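Local coordinates for GMP reductase (PDB 6JIG), which binds guanine nucleotides in its barrel and its CBS module and probably catalyses the irreversible NADPH-dependent deamination of GMP to IMP, at residues Asp16-Ile21 with Ile360-Gly365; Ile20-Ser25 with Met455-Ala460; Ile47-Ser52 with Asp369-Gly374. The protein carries 1 engineered substitution. All coordinates share one frame; numbering follows the deposited sequence.

Interaction 1 of 3, residues Asp16-Ile21 with Ile360-Gly365; sequences DDVLII and ISKAIG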
ATOM      1  N   ASP A  16       9.435 -24.977  10.416  1.00 32.49           N
ATOM      2  CA  ASP A  16       9.800 -23.650  10.910  1.00 32.54           C
ATOM      3  C   ASP A  16       9.936 -23.579  12.428  1.00 34.86           C
ATOM      4  O   ASP A  16      10.345 -22.524  12.941  1.00 34.77           O
ATOM      5  CB  ASP A  16       8.781 -22.606  10.455  1.00 35.91           C
ATOM      6  CG  ASP A  16       9.034 -22.125   9.051  1.00 43.96           C
ATOM      7  OD1 ASP A  16      10.097 -22.465   8.482  1.00 41.31           O
ATOM      8  OD2 ASP A  16       8.168 -21.411   8.508  1.00 47.95           O
ATOM      9  N   ASP A  17       9.606 -24.643  13.162  1.00 30.27           N
ATOM     10  CA  ASP A  17       9.785 -24.632  14.609  1.00 32.00           C
ATOM     11  C   ASP A  17      11.186 -25.041  15.056  1.00 32.18           C
ATOM     12  O   ASP A  17      11.502 -24.891  16.238  1.00 29.89           O
ATOM     13  CB  ASP A  17       8.779 -25.567  15.296  1.00 30.74           C
ATOM     14  CG  ASP A  17       7.350 -25.003  15.310  1.00 34.82           C
ATOM     15  OD1 ASP A  17       7.162 -23.849  15.758  1.00 34.49           O
ATOM     16  OD2 ASP A  17       6.415 -25.715  14.873  1.00 31.77           O
ATOM     17  N   VAL A  18      12.025 -25.594  14.178  1.00 31.83           N
ATOM     18  CA  VAL A  18      13.288 -26.164  14.633  1.00 32.36           C
ATOM     19  C   VAL A  18      14.439 -25.751  13.721  1.00 31.70           C
ATOM     20  O   VAL A  18      14.250 -25.318  12.582  1.00 32.25           O
ATOM     21  CB  VAL A  18      13.223 -27.713  14.743  1.00 32.80           C
ATOM     22  CG1 VAL A  18      12.146 -28.133  15.752  1.00 32.77           C
ATOM     23  CG2 VAL A  18      12.933 -28.346  13.384  1.00 30.55           C
ATOM     24  N   LEU A  19      15.647 -25.864  14.265  1.00 29.30           N
ATOM     25  CA  LEU A  19      16.879 -25.827  13.482  1.00 30.92           C
ATOM     26  C   LEU A  19      17.670 -27.087  13.760  1.00 30.18           C
ATOM     27  O   LEU A  19      17.525 -27.690  14.823  1.00 31.10           O
ATOM     28  CB  LEU A  19      17.742 -24.616  13.842  1.00 31.61           C
ATOM     29  CG  LEU A  19      17.099 -23.263  13.604  1.00 32.23           C
ATOM     30  CD1 LEU A  19      17.967 -22.215  14.298  1.00 35.23           C
ATOM     31  CD2 LEU A  19      16.999 -22.985  12.109  1.00 34.67           C
ATOM     32  N   ILE A  20      18.506 -27.481  12.795  1.00 31.55           N
ATOM     33  CA  ILE A  20      19.460 -28.571  12.986  1.00 32.30           C
ATOM     34  C   ILE A  20      20.650 -28.052  13.790  1.00 31.05           C
ATOM     35  O   ILE A  20      21.269 -27.054  13.424  1.00 30.40           O
ATOM     36  CB  ILE A  20      19.916 -29.135  11.639  1.00 30.95           C
ATOM     37  CG1 ILE A  20      18.726 -29.774  10.914  1.00 30.23           C
ATOM     38  CG2 ILE A  20      21.077 -30.136  11.826  1.00 32.62           C
ATOM     39  CD1 ILE A  20      19.005 -30.001   9.410  1.00 30.42           C
ATOM     40  N   ILE A  21      20.945 -28.709  14.899  1.00 31.46           N
ATOM     41  CA  ILE A  21      22.061 -28.278  15.745  1.00 29.64           C
ATOM     42  C   ILE A  21      23.362 -28.692  15.071  1.00 33.42           C
ATOM     43  O   ILE A  21      23.517 -29.878  14.731  1.00 34.18           O
ATOM     44  CB  ILE A  21      21.961 -28.911  17.135  1.00 31.39           C
ATOM     45  CG1 ILE A  21      20.696 -28.463  17.874  1.00 30.81           C
ATOM     46  CG2 ILE A  21      23.191 -28.535  17.971  1.00 32.95           C
ATOM     47  CD1 ILE A  21      20.402 -29.330  19.097  1.00 32.14           C
ATOM     48  N   ILE A 360      14.229 -29.538   3.577  1.00 32.61           N
ATOM     49  CA  ILE A 360      14.570 -30.896   3.159  1.00 32.22           C
ATOM     50  C   ILE A 360      15.570 -31.521   4.125  1.00 30.84           C
ATOM     51  O   ILE A 360      15.419 -32.682   4.533  1.00 30.67           O
ATOM     52  CB  ILE A 360      15.098 -30.881   1.712  1.00 32.65           C
ATOM     53  CG1 ILE A 360      13.993 -30.407   0.762  1.00 34.40           C
ATOM     54  CG2 ILE A 360      15.617 -32.279   1.322  1.00 31.64           C
ATOM     55  CD1 ILE A 360      14.440 -30.285  -0.705  1.00 37.42           C
ATOM     56  N   SER A 361      16.610 -30.765   4.513  1.00 30.99           N
ATOM     57  CA  SER A 361      17.539 -31.275   5.521  1.00 30.53           C
ATOM     58  C   SER A 361      16.810 -31.650   6.805  1.00 31.95           C
ATOM     59  O   SER A 361      17.115 -32.675   7.425  1.00 30.63           O
ATOM     60  CB  SER A 361      18.636 -30.251   5.833  1.00 29.87           C
ATOM     61  OG  SER A 361      19.312 -29.789   4.666  1.00 34.88           O
ATOM     62  N   LYS A 362      15.861 -30.818   7.240  1.00 30.06           N
ATOM     63  CA  LYS A 362      15.142 -31.138   8.466  1.00 29.53           C
ATOM     64  C   LYS A 362      14.303 -32.399   8.301  1.00 32.32           C
ATOM     65  O   LYS A 362      14.236 -33.230   9.213  1.00 30.38           O
ATOM     66  CB  LYS A 362      14.249 -29.959   8.879  1.00 29.03           C
ATOM     67  CG  LYS A 362      15.037 -28.676   9.159  1.00 27.92           C
ATOM     68  CD  LYS A 362      14.092 -27.474   9.465  1.00 28.35           C
ATOM     69  CE  LYS A 362      14.856 -26.155   9.399  1.00 31.29           C
ATOM     70  NZ  LYS A 362      13.959 -24.995   9.778  1.00 32.75           N
ATOM     71  N   ALA A 363      13.629 -32.540   7.160  1.00 31.22           N
ATOM     72  CA  ALA A 363      12.791 -33.716   6.946  1.00 30.87           C
ATOM     73  C   ALA A 363      13.622 -34.999   6.989  1.00 30.49           C
ATOM     74  O   ALA A 363      13.247 -35.973   7.652  1.00 31.82           O
ATOM     75  CB  ALA A 363      12.053 -33.586   5.614  1.00 30.06           C
ATOM     76  N   ILE A 364      14.761 -35.007   6.294  1.00 30.73           N
ATOM     77  CA  ILE A 364      15.658 -36.168   6.329  1.00 31.09           C
ATOM     78  C   ILE A 364      16.198 -36.381   7.740  1.00 31.10           C
ATOM     79  O   ILE A 364      16.242 -37.509   8.242  1.00 31.50           O
ATOM     80  CB  ILE A 364      16.813 -35.997   5.317  1.00 33.96           C
ATOM     81  CG1 ILE A 364      16.290 -35.751   3.902  1.00 33.80           C
ATOM     82  CG2 ILE A 364      17.726 -37.213   5.352  1.00 34.12           C
ATOM     83  CD1 ILE A 364      15.401 -36.871   3.364  1.00 35.29           C
ATOM     84  N   GLY A 365      16.627 -35.298   8.401  1.00 33.05           N
ATOM     85  CA  GLY A 365      17.052 -35.406   9.790  1.00 32.54           C
ATOM     86  C   GLY A 365      15.989 -35.946  10.729  1.00 35.24           C
ATOM     87  O   GLY A 365      16.311 -36.616  11.719  1.00 34.41           O
TER
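Two peptide groups are the flat surfaces where Ile20 and Lys362 make contact. The peptide joining Ser361 to Lys362 has the CD1 methyl of Ile20 over one face, 3.8 Å from the carbonyl carbon of Ser361. The peptide joining Val18 to Leu19 is met at its oxygen, not over a face. Lys362 NZ gives a hydrogen bond of 2.8 Å to Val18 O and arrives nearly end-on, with a C=O...N angle of 166°.

Lys362 reaches this oxygen because its chain is extended beyond CG. CG is anti to the carbonyl carbon (chi1 -61°), and the methylenes then run out from the helix to the strand. On the way, CD passes Val18 CG2 at 4.2 Å, and the two side chains run antiparallel where they pass. Lys362 NZ has a second acceptor in Tyr15 O. Two backbone carbonyls therefore grip this buried ammonium. Asp16 OD1 is 4.8 Å from Lys362 NZ, too far for a salt bridge, but its charge may still help the lysine stay protonated.

Ile20 completes the contact two residues along the strand. Its CD1 packs on Ser361 CB at 3.6 Å, and the same methyl lies near Lys362 CG. Strand 18-20 passes helix 360-365 almost at right angles (83°), with the axes 8.9 Å apart. A second subunit packs here too, with its Gly327 on Leu19 and its Gly325 on Lys362.

Strand 18-20 pairs antiparallel with strand 472-475, near the other end of the chain. Helix 357-365 links strands 348-351 and 370-373 in the last beta-alpha-beta crossover of the barrel. The contact thus fastens the small terminal sheet to the outer helical layer of a TIM barrel.

Interaction 2 of 3, residues Ile20-Ser25 with Met455-Ala460; sequences IIPQHS and MSYSGA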
ATOM      1  N   ILE A  20      18.506 -27.481  12.795  1.00 31.55           N
ATOM      2  CA  ILE A  20      19.460 -28.571  12.986  1.00 32.30           C
ATOM      3  C   ILE A  20      20.650 -28.052  13.790  1.00 31.05           C
ATOM      4  O   ILE A  20      21.269 -27.054  13.424  1.00 30.40           O
ATOM      5  CB  ILE A  20      19.916 -29.135  11.639  1.00 30.95           C
ATOM      6  CG1 ILE A  20      18.726 -29.774  10.914  1.00 30.23           C
ATOM      7  CG2 ILE A  20      21.077 -30.136  11.826  1.00 32.62           C
ATOM      8  CD1 ILE A  20      19.005 -30.001   9.410  1.00 30.42           C
ATOM      9  N   ILE A  21      20.945 -28.709  14.899  1.00 31.46           N
ATOM     10  CA  ILE A  21      22.061 -28.278  15.745  1.00 29.64           C
ATOM     11  C   ILE A  21      23.362 -28.692  15.071  1.00 33.42           C
ATOM     12  O   ILE A  21      23.517 -29.878  14.731  1.00 34.18           O
ATOM     13  CB  ILE A  21      21.961 -28.911  17.135  1.00 31.39           C
ATOM     14  CG1 ILE A  21      20.696 -28.463  17.874  1.00 30.81           C
ATOM     15  CG2 ILE A  21      23.191 -28.535  17.971  1.00 32.95           C
ATOM     16  CD1 ILE A  21      20.402 -29.330  19.097  1.00 32.14           C
ATOM     17  N   PRO A  22      24.312 -27.782  14.866  1.00 31.98           N
ATOM     18  CA  PRO A  22      25.585 -28.186  14.256  1.00 33.78           C
ATOM     19  C   PRO A  22      26.293 -29.223  15.118  1.00 34.48           C
ATOM     20  O   PRO A  22      26.276 -29.151  16.346  1.00 31.68           O
ATOM     21  CB  PRO A  22      26.374 -26.874  14.172  1.00 36.43           C
ATOM     22  CG  PRO A  22      25.316 -25.790  14.195  1.00 36.85           C
ATOM     23  CD  PRO A  22      24.244 -26.329  15.109  1.00 32.51           C
ATOM     24  N   GLN A  23      26.905 -30.203  14.453  1.00 35.09           N
ATOM     25  CA  GLN A  23      27.610 -31.311  15.080  1.00 36.58           C
ATOM     26  C   GLN A  23      29.043 -31.327  14.569  1.00 37.12           C
ATOM     27  O   GLN A  23      29.397 -30.627  13.617  1.00 39.18           O
ATOM     28  CB  GLN A  23      26.953 -32.666  14.763  1.00 36.93           C
ATOM     29  CG  GLN A  23      25.467 -32.750  15.055  1.00 38.59           C
ATOM     30  CD  GLN A  23      25.177 -32.674  16.546  1.00 44.70           C
ATOM     31  OE1 GLN A  23      25.763 -33.411  17.343  1.00 49.21           O
ATOM     32  NE2 GLN A  23      24.260 -31.785  16.929  1.00 44.01           N
ATOM     33  N   HIS A  24      29.872 -32.127  15.224  1.00 36.51           N
ATOM     34  CA  HIS A  24      31.233 -32.320  14.745  1.00 39.23           C
ATOM     35  C   HIS A  24      31.225 -32.927  13.347  1.00 43.48           C
ATOM     36  O   HIS A  24      30.632 -33.985  13.120  1.00 43.79           O
ATOM     37  CB  HIS A  24      31.995 -33.225  15.705  1.00 41.49           C
ATOM     38  CG  HIS A  24      33.374 -33.565  15.238  1.00 48.23           C
ATOM     39  ND1 HIS A  24      34.266 -32.610  14.799  1.00 47.30           N
ATOM     40  CD2 HIS A  24      34.007 -34.755  15.123  1.00 51.96           C
ATOM     41  CE1 HIS A  24      35.394 -33.196  14.442  1.00 46.98           C
ATOM     42  NE2 HIS A  24      35.265 -34.497  14.631  1.00 53.93           N
ATOM     43  N   SER A  25      31.893 -32.265  12.406  1.00 38.15           N
ATOM     44  CA  SER A  25      31.909 -32.707  11.019  1.00 41.73           C
ATOM     45  C   SER A  25      33.328 -33.117  10.642  1.00 46.91           C
ATOM     46  O   SER A  25      34.256 -32.304  10.716  1.00 40.01           O
ATOM     47  CB  SER A  25      31.399 -31.600  10.093  1.00 45.13           C
ATOM     48  OG  SER A  25      31.652 -31.895   8.734  1.00 51.67           O
ATOM     49  N   MET A 455      23.619 -31.843   5.707  1.00 31.64           N
ATOM     50  CA  MET A 455      24.253 -33.082   6.143  1.00 31.67           C
ATOM     51  C   MET A 455      25.632 -32.808   6.727  1.00 34.52           C
ATOM     52  O   MET A 455      26.025 -33.414   7.731  1.00 34.11           O
ATOM     53  CB  MET A 455      24.326 -34.070   4.967  1.00 32.50           C
ATOM     54  CG  MET A 455      22.934 -34.527   4.495  1.00 32.83           C
ATOM     55  SD  MET A 455      23.003 -35.493   2.956  1.00 37.49           S
ATOM     56  CE  MET A 455      23.898 -36.933   3.554  1.00 37.37           C
ATOM     57  N   SER A 456      26.369 -31.884   6.119  1.00 33.37           N
ATOM     58  CA  SER A 456      27.673 -31.508   6.654  1.00 37.46           C
ATOM     59  C   SER A 456      27.550 -30.889   8.044  1.00 39.37           C
ATOM     60  O   SER A 456      28.425 -31.083   8.896  1.00 37.41           O
ATOM     61  CB  SER A 456      28.361 -30.543   5.699  1.00 42.60           C
ATOM     62  OG  SER A 456      29.637 -30.179   6.199  1.00 50.69           O
ATOM     63  N   TYR A 457      26.467 -30.143   8.298  1.00 36.26           N
ATOM     64  CA  TYR A 457      26.304 -29.568   9.632  1.00 35.97           C
ATOM     65  C   TYR A 457      26.003 -30.640  10.667  1.00 35.32           C
ATOM     66  O   TYR A 457      26.338 -30.470  11.847  1.00 37.71           O
ATOM     67  CB  TYR A 457      25.211 -28.499   9.638  1.00 34.38           C
ATOM     68  CG  TYR A 457      25.709 -27.139   9.244  1.00 33.01           C
ATOM     69  CD1 TYR A 457      26.437 -26.363  10.141  1.00 35.82           C
ATOM     70  CD2 TYR A 457      25.478 -26.633   7.969  1.00 35.18           C
ATOM     71  CE1 TYR A 457      26.895 -25.122   9.791  1.00 36.65           C
ATOM     72  CE2 TYR A 457      25.941 -25.388   7.604  1.00 35.19           C
ATOM     73  CZ  TYR A 457      26.653 -24.636   8.528  1.00 37.22           C
ATOM     74  OH  TYR A 457      27.120 -23.391   8.196  1.00 34.91           O
ATOM     75  N   SER A 458      25.380 -31.741  10.256  1.00 32.99           N
ATOM     76  CA  SER A 458      25.140 -32.867  11.150  1.00 33.78           C
ATOM     77  C   SER A 458      26.320 -33.826  11.205  1.00 33.21           C
ATOM     78  O   SER A 458      26.241 -34.835  11.917  1.00 36.23           O
ATOM     79  CB  SER A 458      23.875 -33.643  10.728  1.00 33.95           C
ATOM     80  OG  SER A 458      22.684 -32.975  11.176  1.00 38.62           O
ATOM     81  N   GLY A 459      27.388 -33.535  10.472  1.00 36.17           N
ATOM     82  CA  GLY A 459      28.535 -34.427  10.379  1.00 39.58           C
ATOM     83  C   GLY A 459      28.239 -35.726   9.666  1.00 41.08           C
ATOM     84  O   GLY A 459      28.880 -36.743   9.955  1.00 40.20           O
ATOM     85  N   ALA A 460      27.274 -35.726   8.746  1.00 38.23           N
ATOM     86  CA  ALA A 460      26.773 -36.943   8.115  1.00 35.68           C
ATOM     87  C   ALA A 460      27.301 -37.053   6.691  1.00 37.49           C
ATOM     88  O   ALA A 460      27.212 -36.094   5.916  1.00 37.51           O
ATOM     89  CB  ALA A 460      25.237 -36.949   8.096  1.00 34.68           C
TER
HETATM   90  O   HOH W   1      22.388 -32.268  13.961  1.00 33.04           O
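The backbone of Gln23 docks on the end of helix 440-457, with Gln23 N donating to Tyr457 O at 2.7 Å in a fairly straight bond (159°). The helix stops there in a Schellman motif. Gly459 has positive phi, and bonds run from Gly459 N to Ser456 O and from Ala460 N to Met455 O. The turn brings Gly459 against the incoming loop, where its CA lies 3.5 Å from His24 O in a CA-H...O contact.

Gln23 lays the start of its side chain on the turn, with CB 3.6 Å from Ser458 O. The chain then bends back at chi2 (-67°), and NE2 bonds to Ile21 O at 3.0 Å. The donor stands well above the plane of that carbonyl, while Ile21 O lies close to the amide plane of Gln23. A water also donates to Ile21 O, at 2.8 Å, and is hydrogen-bonded to Ser458 OG. Ser458 OG has a further partner in Thr470 OG1. Ile20 CG2 rests 3.3 Å from Ser458 OG.

Pro22 CB meets the edge of the Tyr457 ring near its plane, 4.1 Å from CD1. Farther along the loop, Ser25 CB touches Ser456 O at 3.2 Å, while Ser25 OG accepts a hydrogen bond from Val27 N.

The contact joins the loop after strand 18-20 to the C-terminal end of helix 440-457. The second subunit packs here, its His262 meeting Pro22 and the Tyr457 ring. Backbone polar groups and apolar side-chain atoms both take part. Ile21 O is held by an amide and a water. The helix terminus supplies carbonyl oxygens at its negative end, which would suit the N-H of Gln23.

Interaction 3 of 3, residues Ile47-Ser52 with Asp369-Gly374; sequences IPIVAS and DTVMLG. With 5GP (guanosine-5'-monophosphate), chain B.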
ATOM      1  N   ILE A  47      19.141 -39.387  -5.459  1.00 33.77           N
ATOM      2  CA  ILE A  47      18.852 -38.184  -4.661  1.00 33.20           C
ATOM      3  C   ILE A  47      17.462 -38.352  -4.051  1.00 33.77           C
ATOM      4  O   ILE A  47      16.619 -39.062  -4.614  1.00 34.40           O
ATOM      5  CB  ILE A  47      18.938 -36.882  -5.482  1.00 32.67           C
ATOM      6  CG1 ILE A  47      17.923 -36.900  -6.636  1.00 35.67           C
ATOM      7  CG2 ILE A  47      20.361 -36.604  -5.951  1.00 36.01           C
ATOM      8  CD1 ILE A  47      17.726 -35.562  -7.299  1.00 35.03           C
ATOM      9  N   PRO A  48      17.175 -37.734  -2.904  1.00 32.70           N
ATOM     10  CA  PRO A  48      15.928 -38.052  -2.199  1.00 30.83           C
ATOM     11  C   PRO A  48      14.738 -37.175  -2.572  1.00 34.43           C
ATOM     12  O   PRO A  48      13.941 -36.856  -1.691  1.00 36.44           O
ATOM     13  CB  PRO A  48      16.307 -37.858  -0.721  1.00 31.51           C
ATOM     14  CG  PRO A  48      17.438 -36.879  -0.738  1.00 35.60           C
ATOM     15  CD  PRO A  48      18.155 -37.033  -2.055  1.00 34.35           C
ATOM     16  N   ILE A  49      14.601 -36.789  -3.839  1.00 35.18           N
ATOM     17  CA  ILE A  49      13.604 -35.819  -4.290  1.00 35.47           C
ATOM     18  C   ILE A  49      12.575 -36.541  -5.151  1.00 33.53           C
ATOM     19  O   ILE A  49      12.938 -37.202  -6.132  1.00 33.79           O
ATOM     20  CB  ILE A  49      14.247 -34.673  -5.095  1.00 35.43           C
ATOM     21  CG1 ILE A  49      15.527 -34.163  -4.427  1.00 37.26           C
ATOM     22  CG2 ILE A  49      13.239 -33.542  -5.295  1.00 36.33           C
ATOM     23  CD1 ILE A  49      15.291 -33.547  -3.094  1.00 36.02           C
ATOM     24  N   VAL A  50      11.300 -36.402  -4.795  1.00 33.16           N
ATOM     25  CA  VAL A  50      10.182 -37.004  -5.516  1.00 34.81           C
ATOM     26  C   VAL A  50       9.260 -35.879  -5.971  1.00 38.06           C
ATOM     27  O   VAL A  50       8.818 -35.064  -5.150  1.00 34.79           O
ATOM     28  CB  VAL A  50       9.416 -38.009  -4.641  1.00 34.51           C
ATOM     29  CG1 VAL A  50       8.290 -38.669  -5.438  1.00 32.31           C
ATOM     30  CG2 VAL A  50      10.363 -39.072  -4.074  1.00 33.60           C
ATOM     31  N   ALA A  51       8.975 -35.820  -7.271  1.00 35.15           N
ATOM     32  CA  ALA A  51       8.008 -34.842  -7.765  1.00 36.36           C
ATOM     33  C   ALA A  51       6.587 -35.275  -7.427  1.00 36.96           C
ATOM     34  O   ALA A  51       6.214 -36.434  -7.622  1.00 35.36           O
ATOM     35  CB  ALA A  51       8.148 -34.655  -9.277  1.00 39.31           C
ATOM     36  N   SER A  52       5.787 -34.328  -6.944  1.00 34.94           N
ATOM     37  CA  SER A  52       4.444 -34.620  -6.470  1.00 33.32           C
ATOM     38  C   SER A  52       3.518 -35.054  -7.601  1.00 34.11           C
ATOM     39  O   SER A  52       3.534 -34.470  -8.689  1.00 36.35           O
ATOM     40  CB  SER A  52       3.844 -33.392  -5.789  1.00 35.24           C
ATOM     41  OG  SER A  52       2.540 -33.672  -5.312  1.00 35.96           O
ATOM     42  N   ASP A 369      13.101 -40.792   4.363  1.00 30.66           N
ATOM     43  CA  ASP A 369      14.047 -41.244   3.343  1.00 35.73           C
ATOM     44  C   ASP A 369      14.010 -40.403   2.081  1.00 32.68           C
ATOM     45  O   ASP A 369      15.046 -40.258   1.413  1.00 33.89           O
ATOM     46  CB  ASP A 369      13.787 -42.721   2.998  1.00 33.71           C
ATOM     47  CG  ASP A 369      13.879 -43.592   4.220  1.00 37.93           C
ATOM     48  OD1 ASP A 369      15.007 -43.813   4.686  1.00 41.75           O
ATOM     49  OD2 ASP A 369      12.823 -43.945   4.788  1.00 50.00           O
ATOM     50  N   THR A 370      12.849 -39.858   1.736  1.00 30.19           N
ATOM     51  CA  THR A 370      12.708 -38.954   0.605  1.00 30.69           C
ATOM     52  C   THR A 370      11.769 -37.820   0.999  1.00 32.80           C
ATOM     53  O   THR A 370      11.061 -37.890   2.009  1.00 31.04           O
ATOM     54  CB  THR A 370      12.121 -39.644  -0.639  1.00 30.24           C
ATOM     55  OG1 THR A 370      10.859 -40.231  -0.299  1.00 32.22           O
ATOM     56  CG2 THR A 370      13.074 -40.719  -1.204  1.00 29.58           C
ATOM     57  N   VAL A 371      11.748 -36.787   0.163  1.00 31.83           N
ATOM     58  CA  VAL A 371      10.759 -35.713   0.265  1.00 32.36           C
ATOM     59  C   VAL A 371       9.981 -35.652  -1.042  1.00 32.75           C
ATOM     60  O   VAL A 371      10.510 -35.960  -2.116  1.00 32.82           O
ATOM     61  CB  VAL A 371      11.410 -34.342   0.560  1.00 30.37           C
ATOM     62  CG1 VAL A 371      12.111 -34.350   1.931  1.00 31.85           C
ATOM     63  CG2 VAL A 371      12.398 -33.968  -0.534  1.00 30.76           C
ATOM     64  N   MET A 372       8.712 -35.260  -0.947  1.00 33.06           N
ATOM     65  CA  MET A 372       7.881 -35.028  -2.118  1.00 30.93           C
ATOM     66  C   MET A 372       7.588 -33.540  -2.210  1.00 34.66           C
ATOM     67  O   MET A 372       7.161 -32.933  -1.223  1.00 31.90           O
ATOM     68  CB  MET A 372       6.577 -35.823  -2.053  1.00 32.44           C
ATOM     69  CG  MET A 372       5.655 -35.508  -3.220  1.00 34.08           C
ATOM     70  SD  MET A 372       4.203 -36.557  -3.305  1.00 34.98           S
ATOM     71  CE  MET A 372       4.833 -37.911  -4.318  1.00 31.79           C
ATOM     72  N   LEU A 373       7.804 -32.963  -3.388  1.00 34.58           N
ATOM     73  CA  LEU A 373       7.700 -31.524  -3.594  1.00 34.98           C
ATOM     74  C   LEU A 373       6.642 -31.211  -4.636  1.00 37.67           C
ATOM     75  O   LEU A 373       6.662 -31.778  -5.735  1.00 37.01           O
ATOM     76  CB  LEU A 373       9.027 -30.934  -4.056  1.00 34.74           C
ATOM     77  CG  LEU A 373      10.266 -31.272  -3.237  1.00 36.71           C
ATOM     78  CD1 LEU A 373      11.463 -30.592  -3.873  1.00 36.79           C
ATOM     79  CD2 LEU A 373      10.055 -30.779  -1.810  1.00 34.86           C
ATOM     80  N   GLY A 374       5.727 -30.310  -4.287  1.00 36.01           N
ATOM     81  CA  GLY A 374       4.797 -29.771  -5.262  1.00 37.27           C
ATOM     82  C   GLY A 374       5.200 -28.353  -5.625  1.00 42.90           C
ATOM     83  O   GLY A 374       5.782 -28.103  -6.687  1.00 38.52           O
TER
HETATM   84  P   5GP B 601       3.740 -28.672  -1.433  1.00 39.22           P
HETATM   85  O1P 5GP B 601       3.679 -27.888  -0.132  1.00 38.83           O
HETATM   86  O2P 5GP B 601       3.117 -27.944  -2.607  1.00 39.72           O
HETATM   87  O3P 5GP B 601       5.087 -29.284  -1.726  1.00 38.41           O
HETATM   88  O5' 5GP B 601       2.823 -29.933  -1.089  1.00 39.27           O
HETATM   89  C5' 5GP B 601       2.347 -30.832  -2.078  1.00 38.25           C
HETATM   90  C4' 5GP B 601       1.513 -31.929  -1.448  1.00 37.98           C
HETATM   91  O4' 5GP B 601       0.240 -31.387  -1.026  1.00 40.93           O
HETATM   92  C3' 5GP B 601       1.113 -33.082  -2.360  1.00 38.54           C
HETATM   93  O3' 5GP B 601       2.161 -34.020  -2.573  1.00 36.04           O
HETATM   94  C2' 5GP B 601      -0.127 -33.661  -1.655  1.00 40.55           C
HETATM   95  O2' 5GP B 601       0.223 -34.558  -0.609  1.00 41.32           O
HETATM   96  C1' 5GP B 601      -0.726 -32.420  -0.988  1.00 40.90           C
HETATM   97  N9  5GP B 601      -1.932 -31.939  -1.673  1.00 45.05           N
HETATM   98  C8  5GP B 601      -2.066 -31.627  -2.971  1.00 46.66           C
HETATM   99  N7  5GP B 601      -3.341 -31.200  -3.168  1.00 48.87           N
HETATM  100  C5  5GP B 601      -3.974 -31.233  -1.970  1.00 49.64           C
HETATM  101  C6  5GP B 601      -5.255 -30.911  -1.545  1.00 50.31           C
HETATM  102  O6  5GP B 601      -6.083 -30.472  -2.370  1.00 50.91           O
HETATM  103  N1  5GP B 601      -5.583 -31.075  -0.253  1.00 47.19           N
HETATM  104  C2  5GP B 601      -4.698 -31.541   0.640  1.00 47.37           C
HETATM  105  N2  5GP B 601      -5.056 -31.690   1.936  1.00 45.84           N
HETATM  106  N3  5GP B 601      -3.435 -31.852   0.264  1.00 43.14           N
HETATM  107  C4  5GP B 601      -3.074 -31.702  -1.032  1.00 44.07           C
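Ser52 and Gly374 pack together, Ser52 CB lying 3.8 Å from Gly374 CA, and both bind the same GMP. Ser52 OG, anti to its backbone N (chi1 -179°), donates to the ribose O3' of GMP at 2.8 Å. Gly374 N donates to the phosphate oxygen O3P at 2.8 Å, with an N-H...O angle of 163°. Gly374 has no side chain, and the phosphate lies close on the side where one would start. Met372 SD also comes near the ribose, 3.3 Å from O3'. The nucleotide is also hydrogen-bonded to Asp351, Thr320, Ser316, Asn375, Ala402 and Glu428.

Met372 CG packs against Ser52 CA, 3.6 Å away. Its chain is extended to SD and then bends at chi3 (-89°), which turns the CE methyl back to Val50 CG1 at 3.7 Å.

Behind these residues, strands 49-51 and 370-373 run parallel. Four backbone hydrogen bonds join them: Val371 N to Pro48 O, Val50 N to Val371 O, Leu373 N to Val50 O and Ser52 N to Leu373 O. They are the first and last strands of the eight-stranded TIM barrel, so this pairing closes it. GMP sits beyond their C-terminal ends, where TIM barrels carry their active sites.

One face of the pair carries Val50 and Met372, which pack on Ile72, Ile74 and Ile349 of neighbouring strands inside the barrel. Ile49, Val371 and Leu373 occupy the other face. Ile49 CD1 is next to Val371 CG2, and the two side chains lie alongside each other. Ile49 CG2 touches Leu373 CD1 at 3.7 Å. Helix 440-457 covers part of this outer layer through Leu447 on Leu373 and Leu451 on Pro48.

How the interactions relate
Interactions 1 and 2 have centres about 11 Å apart and share Ile20 and Ile21, so one N-terminal run serves both. It touches helix 357-365 first, then the end of helix 440-457. Both contacts also face the second subunit of the assembly. Interaction 3 lies deeper, in the barrel wall, its centre about 15 Å from that of interaction 1 and about 22 Å from that of interaction 2. Helix 357-365 leads directly into strand 370-373, and Ala363 CB packs on Val371 CG1 at 3.8 Å. In chain order the segments run 16-25, 47-52, 360-365, 369-374 and 455-460. Early and late parts of the catalytic domain are thus joined from the GMP-binding barrel out to the subunit interface.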